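Local coordinates for ABC transporter substrate-binding protein-branched chain amino acid transport (Streptococcus pneumoniae, PDB 4GNR) that probably captures branched-chain amino acids, isoleucine in this structure, and delivers them to an ABC transporter for uptake into the cell, at residues I132-Y136 / A335-T339; I221-I225 / S246-F250. One frame throughout, in Å; residues are numbered along the deposited sequence.

Contact 1 (I132-Y136 / A335-T339); sequences IISNY and AYMMT
In one lobe of this two-lobed periplasmic-binding-protein fold, a helix packs on a central mixed β-sheet. Residues 132-136 are a turn of helix 126-139, with regular α-helical backbone angles and a Tyr136 N to Ile132 O hydrogen bond of 2.8 Å; residues 335-339 are extended, part of strand 335-341. The segment axes approach to 10.5 Å and cross at -50°, and the nearest CA atoms, those of Tyr136 and Met337, are 8.2 Å apart. Met337, the residue most covered, points its CA-to-CB bond at the helix, whereas those of Tyr336 and Met338 point away. Its chi1 is t and its chi2 and chi3 are p, a folded conformation that lays the chain along the Tyr136 ring and brings the methyl back to the helix. Met337 CG sits over one ring face, 3.6 Å from the centroid and 7° off the normal, a CH-pi contact; SD, 4.6 Å from the centroid, adds a Met-aromatic contact. Tyr136, with chi1 t, reaches across to the sheet, where its hydroxyl is hydrogen-bonded to Glu349 of the adjacent strand 344-351. Ile132 (m,t) fills the space one helical turn earlier: its CD1 meets Ala335 CB at 4.1 Å. The CA-to-CB bond of Ile133 points sideways, and its side chain also touches Phe164 of helix 155-167 and Ile251 of strand 248-252. No hydrogen bond joins the two segments, so this is apolar core packing of helix on sheet. Met337 CE ends against two isoleucines of the helix, 4.0 Å from Ile132 CG2 and 4.4 Å from Ile133 CG1.

Contact 2 (I221-I225 / S246-F250); sequences IDKPI and SNIYF
A parallel strand pairing of the α/β lobe begins here, beside a G1 β-bulge formed by Asn247 and Ile248 opposite Met340. Residues 221-224 are an irregular loop leading into strand 225-227; residues 246-247 lead into strand 248-252. Ile225 bridges Ile248 with CA atoms 5.0 Å apart: Ile225 N donates to Asn247 O at 3.0 Å, and Tyr249 N donates to Ile225 O, also at 3.0 Å. Asn247 has left-handed backbone angles (58/43), as expected at the first bulge position. Its chi1 of -140° lies between wells and its chi2 is 11°; the amide thus extends along the loop, its ND2 packing at 3.4 Å from Pro224 CD. Pro224, with a C-gamma exo pucker, also places its CA 3.2 Å from Asn247 O in a CA-H...O contact. The two isoleucines share a sheet face, packed against Arg217 of helix 206-218. Ile225 is m,t, while Ile248 is m,m, its chi2 of -58° folding CD1 to within 4.0 Å of Ile225 CB. Tyr249, with chi1 m, brings its ring near the proline, CE1 lying 3.9 Å from Pro224 CB; Leu141 touches both residues. Arg217 also bonds the carbonyls of Ile221 and Lys223; across the two segments, Asn247 ND2 donates to Asp222 O at 2.9 Å, nearly straight at 173°.

Strands 248-252 and 335-341 are antiparallel neighbours in one mixed sheet, so contact 2 adjoins contact 1 directly, their centres about 13 Å apart. Met338 N lies 2.8 Å from Phe250 O, a probable backbone hydrogen bond, and Met337 SD packs 3.4 Å from Phe250 C. Tyr249 also joins the two: its CE2 is 3.4 Å from Thr339 OG1 and its CD2 3.6 Å from Tyr136 OH. Along the chain, contact 2 is nested within the loop closed by contact 1. Neither lines the isoleucine pocket: the nearest ligand atoms are about 11 Å from the Ile133 side chain and 14 Å from that of Ile248. Strand 225-227, however, leads to pocket residues Asp229 and Gly230.

Contact 1 (I132-Y136 / A335-T339)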
loop_
_atom_site.group_PDB
_atom_site.type_symbol
_atom_site.label_atom_id
_atom_site.label_comp_id
_atom_site.label_asym_id
_atom_site.label_seq_id
_atom_site.Cartn_x
_atom_site.Cartn_y
_atom_site.Cartn_z
ATOM N N ILE A 132 -14.585 3.568 4.973
ATOM C CA ILE A 132 -14.816 4.102 3.630
ATOM C C ILE A 132 -15.561 3.071 2.774
ATOM O O ILE A 132 -16.500 3.413 2.052
ATOM C CB ILE A 132 -13.502 4.510 2.991
ATOM C CG1 ILE A 132 -13.008 5.823 3.636
ATOM C CG2 ILE A 132 -13.664 4.657 1.478
ATOM C CD1 ILE A 132 -11.583 6.169 3.184
ATOM N N ILE A 133 -15.121 1.812 2.820
ATOM C CA ILE A 133 -15.787 0.782 2.033
ATOM C C ILE A 133 -17.265 0.677 2.451
ATOM O O ILE A 133 -18.158 0.611 1.607
ATOM C CB ILE A 133 -15.032 -0.557 2.120
ATOM C CG1 ILE A 133 -13.674 -0.442 1.399
ATOM C CG2 ILE A 133 -15.861 -1.686 1.507
ATOM C CD1 ILE A 133 -12.699 -1.584 1.699
ATOM N N SER A 134 -17.527 0.618 3.745
ATOM C CA SER A 134 -18.924 0.570 4.226
ATOM C C SER A 134 -19.742 1.768 3.719
ATOM O O SER A 134 -20.844 1.612 3.178
ATOM C CB SER A 134 -18.982 0.531 5.745
ATOM O OG SER A 134 -20.322 0.439 6.206
ATOM N N ASN A 135 -19.203 2.975 3.875
ATOM C CA ASN A 135 -19.933 4.161 3.415
ATOM C C ASN A 135 -20.194 4.127 1.909
ATOM O O ASN A 135 -21.276 4.470 1.443
ATOM C CB ASN A 135 -19.142 5.446 3.733
ATOM C CG ASN A 135 -18.997 5.744 5.218
ATOM O OD1 ASN A 135 -19.702 5.186 6.062
ATOM N ND2 ASN A 135 -18.083 6.666 5.534
ATOM N N TYR A 136 -19.181 3.727 1.152
ATOM C CA TYR A 136 -19.278 3.739 -0.311
ATOM C C TYR A 136 -20.285 2.702 -0.809
ATOM O O TYR A 136 -21.153 2.976 -1.659
ATOM C CB TYR A 136 -17.895 3.517 -0.941
ATOM C CG TYR A 136 -17.882 3.802 -2.409
ATOM C CD1 TYR A 136 -18.153 2.808 -3.351
ATOM C CD2 TYR A 136 -17.657 5.088 -2.871
ATOM C CE1 TYR A 136 -18.163 3.093 -4.714
ATOM C CE2 TYR A 136 -17.664 5.388 -4.236
ATOM C CZ TYR A 136 -17.931 4.383 -5.154
ATOM O OH TYR A 136 -17.966 4.629 -6.510
ATOM N N ALA A 335 -7.608 9.790 0.254
ATOM C CA ALA A 335 -7.992 8.502 -0.305
ATOM C C ALA A 335 -9.000 8.732 -1.426
ATOM O O ALA A 335 -9.778 9.684 -1.421
ATOM C CB ALA A 335 -8.585 7.589 0.759
ATOM N N TYR A 336 -8.961 7.813 -2.375
ATOM C CA TYR A 336 -9.846 7.787 -3.509
ATOM C C TYR A 336 -10.480 6.422 -3.654
ATOM O O TYR A 336 -9.879 5.401 -3.313
ATOM C CB TYR A 336 -9.056 8.001 -4.826
ATOM C CG TYR A 336 -8.231 9.264 -4.834
ATOM C CD1 TYR A 336 -6.929 9.248 -4.375
ATOM C CD2 TYR A 336 -8.742 10.472 -5.291
ATOM C CE1 TYR A 336 -6.148 10.379 -4.348
ATOM C CE2 TYR A 336 -7.966 11.624 -5.266
ATOM C CZ TYR A 336 -6.662 11.559 -4.798
ATOM O OH TYR A 336 -5.841 12.668 -4.769
ATOM N N MET A 337 -11.734 6.398 -4.095
ATOM C CA MET A 337 -12.385 5.145 -4.483
ATOM C C MET A 337 -12.304 5.175 -6.018
ATOM O O MET A 337 -12.818 6.098 -6.669
ATOM C CB MET A 337 -13.820 5.020 -4.034
ATOM C CG MET A 337 -14.385 3.637 -4.363
ATOM S SD MET A 337 -13.656 2.258 -3.442
ATOM C CE MET A 337 -14.436 2.478 -1.825
ATOM N N MET A 338 -11.629 4.181 -6.576
ATOM C CA MET A 338 -11.424 4.036 -8.006
ATOM C C MET A 338 -12.528 3.167 -8.601
ATOM O O MET A 338 -12.917 2.176 -8.013
ATOM C CB MET A 338 -10.067 3.336 -8.276
ATOM C CG MET A 338 -8.902 3.925 -7.508
ATOM S SD MET A 338 -8.463 5.589 -8.009
ATOM C CE MET A 338 -7.030 5.268 -9.023
ATOM N N THR A 339 -13.025 3.566 -9.771
ATOM C CA THR A 339 -14.014 2.815 -10.550
ATOM C C THR A 339 -13.252 2.219 -11.748
ATOM O O THR A 339 -12.670 2.961 -12.547
ATOM C CB THR A 339 -15.113 3.720 -11.102
ATOM O OG1 THR A 339 -15.870 4.262 -10.017
ATOM C CG2 THR A 339 -16.071 2.930 -12.028
#

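Contact 2 (I221-I225 / S246-F250)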
loop_
_atom_site.group_PDB
_atom_site.type_symbol
_atom_site.label_atom_id
_atom_site.label_comp_id
_atom_site.label_asym_id
_atom_site.label_seq_id
_atom_site.Cartn_x
_atom_site.Cartn_y
_atom_site.Cartn_z
ATOM N N ILE A 221 -21.271 -13.950 -12.003
ATOM C CA ILE A 221 -21.504 -12.960 -10.942
ATOM C C ILE A 221 -20.965 -11.646 -11.499
ATOM O O ILE A 221 -19.763 -11.507 -11.727
ATOM C CB ILE A 221 -20.781 -13.315 -9.675
ATOM C CG1 ILE A 221 -21.330 -14.621 -9.100
ATOM C CG2 ILE A 221 -20.926 -12.181 -8.650
ATOM C CD1 ILE A 221 -20.506 -15.172 -7.954
ATOM N N ASP A 222 -21.880 -10.697 -11.703
ATOM C CA ASP A 222 -21.576 -9.377 -12.288
ATOM C C ASP A 222 -21.612 -8.189 -11.353
ATOM O O ASP A 222 -21.166 -7.096 -11.713
ATOM C CB ASP A 222 -22.567 -9.112 -13.432
ATOM C CG ASP A 222 -22.401 -10.071 -14.552
ATOM O OD1 ASP A 222 -21.275 -10.583 -14.691
ATOM O OD2 ASP A 222 -23.381 -10.297 -15.291
ATOM N N LYS A 223 -22.153 -8.389 -10.166
ATOM C CA LYS A 223 -22.291 -7.316 -9.184
ATOM C C LYS A 223 -20.933 -6.736 -8.773
ATOM O O LYS A 223 -19.885 -7.374 -8.910
ATOM C CB LYS A 223 -23.049 -7.794 -7.940
ATOM C CG LYS A 223 -24.571 -7.955 -8.100
ATOM C CD LYS A 223 -25.310 -6.605 -8.329
ATOM C CE LYS A 223 -26.796 -6.744 -8.472
ATOM N NZ LYS A 223 -27.418 -5.409 -8.695
ATOM N N PRO A 224 -20.945 -5.492 -8.269
ATOM C CA PRO A 224 -19.694 -4.864 -7.843
ATOM C C PRO A 224 -18.868 -5.702 -6.885
ATOM O O PRO A 224 -19.411 -6.325 -5.972
ATOM C CB PRO A 224 -20.191 -3.594 -7.139
ATOM C CG PRO A 224 -21.446 -3.226 -7.899
ATOM C CD PRO A 224 -22.097 -4.576 -8.154
ATOM N N ILE A 225 -17.559 -5.707 -7.140
ATOM C CA ILE A 225 -16.537 -6.341 -6.263
ATOM C C ILE A 225 -15.712 -5.140 -5.765
ATOM O O ILE A 225 -15.193 -4.374 -6.582
ATOM C CB ILE A 225 -15.728 -7.422 -6.934
ATOM C CG1 ILE A 225 -16.674 -8.587 -7.286
ATOM C CG2 ILE A 225 -14.599 -7.898 -6.003
ATOM C CD1 ILE A 225 -16.007 -9.669 -8.102
ATOM N N SER A 246 -14.255 -5.684 -14.490
ATOM C CA SER A 246 -15.325 -4.702 -14.668
ATOM C C SER A 246 -16.194 -4.692 -13.431
ATOM O O SER A 246 -16.283 -5.676 -12.707
ATOM C CB SER A 246 -16.137 -4.953 -15.931
ATOM O OG SER A 246 -15.296 -4.766 -17.061
ATOM N N ASN A 247 -16.798 -3.549 -13.177
ATOM C CA ASN A 247 -17.625 -3.331 -11.990
ATOM C C ASN A 247 -16.764 -3.606 -10.721
ATOM O O ASN A 247 -17.194 -4.241 -9.763
ATOM C CB ASN A 247 -18.878 -4.181 -12.049
ATOM C CG ASN A 247 -20.107 -3.452 -11.547
ATOM O OD1 ASN A 247 -20.078 -2.233 -11.345
ATOM N ND2 ASN A 247 -21.218 -4.171 -11.422
ATOM N N ILE A 248 -15.533 -3.108 -10.776
ATOM C CA ILE A 248 -14.554 -3.212 -9.693
ATOM C C ILE A 248 -14.355 -1.817 -9.082
ATOM O O ILE A 248 -14.249 -0.825 -9.799
ATOM C CB ILE A 248 -13.180 -3.745 -10.179
ATOM C CG1 ILE A 248 -13.296 -5.045 -10.971
ATOM C CG2 ILE A 248 -12.202 -3.885 -9.030
ATOM C CD1 ILE A 248 -13.945 -6.194 -10.256
ATOM N N TYR A 249 -14.319 -1.763 -7.759
ATOM C CA TYR A 249 -14.113 -0.516 -7.024
ATOM C C TYR A 249 -13.066 -0.776 -5.967
ATOM O O TYR A 249 -13.111 -1.826 -5.330
ATOM C CB TYR A 249 -15.412 -0.060 -6.357
ATOM C CG TYR A 249 -16.515 0.188 -7.359
ATOM C CD1 TYR A 249 -17.294 -0.871 -7.826
ATOM C CD2 TYR A 249 -16.766 1.457 -7.847
ATOM C CE1 TYR A 249 -18.278 -0.681 -8.777
ATOM C CE2 TYR A 249 -17.766 1.678 -8.781
ATOM C CZ TYR A 249 -18.524 0.605 -9.243
ATOM O OH TYR A 249 -19.523 0.801 -10.184
ATOM N N PHE A 250 -12.129 0.143 -5.768
ATOM C CA PHE A 250 -11.128 -0.076 -4.711
ATOM C C PHE A 250 -10.492 1.231 -4.256
ATOM O O PHE A 250 -10.441 2.231 -4.975
ATOM C CB PHE A 250 -10.021 -1.076 -5.140
ATOM C CG PHE A 250 -9.293 -0.689 -6.403
ATOM C CD1 PHE A 250 -9.764 -1.114 -7.636
ATOM C CD2 PHE A 250 -8.130 0.072 -6.372
ATOM C CE1 PHE A 250 -9.109 -0.780 -8.797
ATOM C CE2 PHE A 250 -7.473 0.411 -7.539
ATOM C CZ PHE A 250 -7.967 -0.014 -8.754
#